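Local coordinates for SCO1 protein homolog (Bacillus subtilis, PDB 1XZO), which is required for inserting copper into the active site of cytochrome c oxidase and may act in copper homeostasis or redox signalling, at residues P8-V13 and D145-K150. Residues are numbered along the deposited sequence; the frame is centred on the assembly and turned at random.
Sequences PLNYEV and DGKVLK
Tyr11 and Val148 form the hydrogen-bonded pair by which a short antiparallel edge strand is joined to its neighbour. Val148 N gives a bond of 2.7 Å to Tyr11 O, and the return bond from Tyr11 N to Val148 O is weak. Beyond the pair, Leu9 N bonds to Leu149 O at 2.9 Å, and Val13 N to Gly146 O. That same Gly146 oxygen also accepts from a water at 2.7 Å, which donates to Val13 O as well. Two CA-H...O contacts, from Lys147 CA to Tyr11 O and from Pro8 CA to Leu149 O, add to the polar set.

Asn10 and Tyr11 both face Val148, making a G1 beta bulge, with Asn10 at positive phi (57°). Strand 11-12 is the outermost strand of the mixed sheet of this thioredoxin-like fold, bordering strand 147-153, which pairs on its other side with strand 138-142.

Apolar packing centres on Val148, on the face that also holds Tyr11. Its CG2 meets Val13 CG2 at 3.6 Å, the two side chains crossing at about a right angle, its CB lies 4.0 Å from Tyr11 CD1, approaching the ring obliquely, and its CG1 touches Leu9 CD1. Val13 and Val148 also touch Phe115 and Phe120 of helix 109-120, respectively. Leu9 CB sits over the centre of one face of the Tyr11 ring, which also makes a cation-pi contact with Lys121.

Charged groups gather on the other side of the sheet, where the Glu12 and Lys147 chains run alongside each other in the same direction. A bend at chi2 (78°) sets Glu12 CD close to Lys147 CE. That CE rests 3.3 Å from Asn10 O, Asn10 ND2 lies 3.9 Å from Lys147 CD, and NZ makes a long salt bridge of 3.9 Å with Glu12 OE2. An alanine in place of Lys147 would probably leave Glu12 without this distant positive mate and open a gap beside Asn10, where CD and CE now lie.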
# COMPACT_ATOMS: atom_id res chain seq x y z
N PRO A 8 14.56 11.13 5.25
CA PRO A 8 13.86 10.31 4.25
C PRO A 8 14.68 9.12 3.79
O PRO A 8 15.92 9.19 3.69
CB PRO A 8 13.59 11.31 3.11
CG PRO A 8 14.61 12.36 3.25
CD PRO A 8 14.82 12.46 4.69
N LEU A 9 13.98 8.01 3.60
CA LEU A 9 14.57 6.71 3.37
C LEU A 9 15.25 6.71 2.02
O LEU A 9 16.29 6.12 1.86
CB LEU A 9 13.51 5.64 3.38
CG LEU A 9 12.88 5.32 4.76
CD1 LEU A 9 11.89 4.27 4.57
CD2 LEU A 9 13.99 4.86 5.66
N ASN A 10 14.62 7.43 1.12
CA ASN A 10 15.06 7.63 -0.24
C ASN A 10 15.24 6.33 -1.03
O ASN A 10 16.06 6.32 -1.94
CB ASN A 10 16.33 8.52 -0.29
CG ASN A 10 16.04 10.04 -0.07
OD1 ASN A 10 16.98 10.83 0.19
ND2 ASN A 10 14.77 10.44 -0.16
N TYR A 11 14.43 5.30 -0.79
CA TYR A 11 14.55 4.10 -1.64
C TYR A 11 13.88 4.31 -2.96
O TYR A 11 12.98 5.12 -3.12
CB TYR A 11 14.01 2.81 -1.08
CG TYR A 11 14.30 2.50 0.37
CD1 TYR A 11 13.27 2.00 1.17
CD2 TYR A 11 15.58 2.72 0.98
CE1 TYR A 11 13.47 1.64 2.47
CE2 TYR A 11 15.76 2.37 2.37
CZ TYR A 11 14.68 1.84 3.06
OH TYR A 11 14.71 1.46 4.39
N GLU A 12 14.41 3.68 -3.98
CA GLU A 12 13.89 3.90 -5.35
C GLU A 12 12.93 2.79 -5.69
O GLU A 12 13.27 1.64 -5.69
CB GLU A 12 15.05 3.88 -6.38
CG GLU A 12 15.91 5.14 -6.34
CD GLU A 12 16.93 5.21 -5.18
OE1 GLU A 12 16.71 4.61 -4.07
OE2 GLU A 12 17.97 5.90 -5.35
N VAL A 13 11.68 3.15 -5.93
CA VAL A 13 10.68 2.14 -6.30
C VAL A 13 11.00 1.65 -7.73
O VAL A 13 11.30 2.46 -8.54
CB VAL A 13 9.27 2.66 -6.26
CG1 VAL A 13 8.31 1.60 -6.65
CG2 VAL A 13 8.90 3.07 -4.75
N ASP A 145 8.17 11.55 -7.27
CA ASP A 145 9.20 11.10 -8.18
C ASP A 145 9.63 9.67 -7.87
O ASP A 145 10.69 9.20 -8.25
CB ASP A 145 10.30 12.16 -8.12
CG ASP A 145 9.86 13.45 -8.88
OD1 ASP A 145 9.85 14.56 -8.29
OD2 ASP A 145 9.45 13.43 -10.07
N GLY A 146 8.77 8.94 -7.17
CA GLY A 146 8.97 7.56 -6.97
C GLY A 146 9.99 7.10 -5.99
O GLY A 146 10.39 5.94 -5.98
N LYS A 147 10.31 7.94 -5.02
CA LYS A 147 11.20 7.50 -3.93
C LYS A 147 10.41 7.19 -2.64
O LYS A 147 9.49 7.96 -2.31
CB LYS A 147 12.22 8.55 -3.62
CG LYS A 147 13.40 8.56 -4.57
CD LYS A 147 14.68 9.11 -3.85
CE LYS A 147 16.03 8.55 -4.41
NZ LYS A 147 17.17 9.60 -4.27
N VAL A 148 10.77 6.13 -1.97
CA VAL A 148 10.16 5.82 -0.62
C VAL A 148 10.78 6.82 0.40
O VAL A 148 12.00 6.94 0.52
CB VAL A 148 10.39 4.42 -0.19
CG1 VAL A 148 9.63 4.11 1.08
CG2 VAL A 148 10.00 3.46 -1.31
N LEU A 149 9.92 7.55 1.11
CA LEU A 149 10.38 8.59 2.01
C LEU A 149 10.30 8.18 3.49
O LEU A 149 11.21 8.51 4.23
CB LEU A 149 9.53 9.81 1.84
CG LEU A 149 9.41 10.33 0.45
CD1 LEU A 149 8.42 11.47 0.51
CD2 LEU A 149 10.78 10.78 -0.04
N LYS A 150 9.32 7.35 3.84
CA LYS A 150 9.03 6.95 5.21
C LYS A 150 8.30 5.63 5.27
O LYS A 150 7.55 5.26 4.33
CB LYS A 150 8.21 8.08 5.93
CG LYS A 150 8.84 8.55 7.22
CD LYS A 150 9.65 9.82 7.00
CE LYS A 150 10.97 9.79 7.78
NZ LYS A 150 10.82 9.85 9.29
O HOH W 1 11.29 5.07 -8.40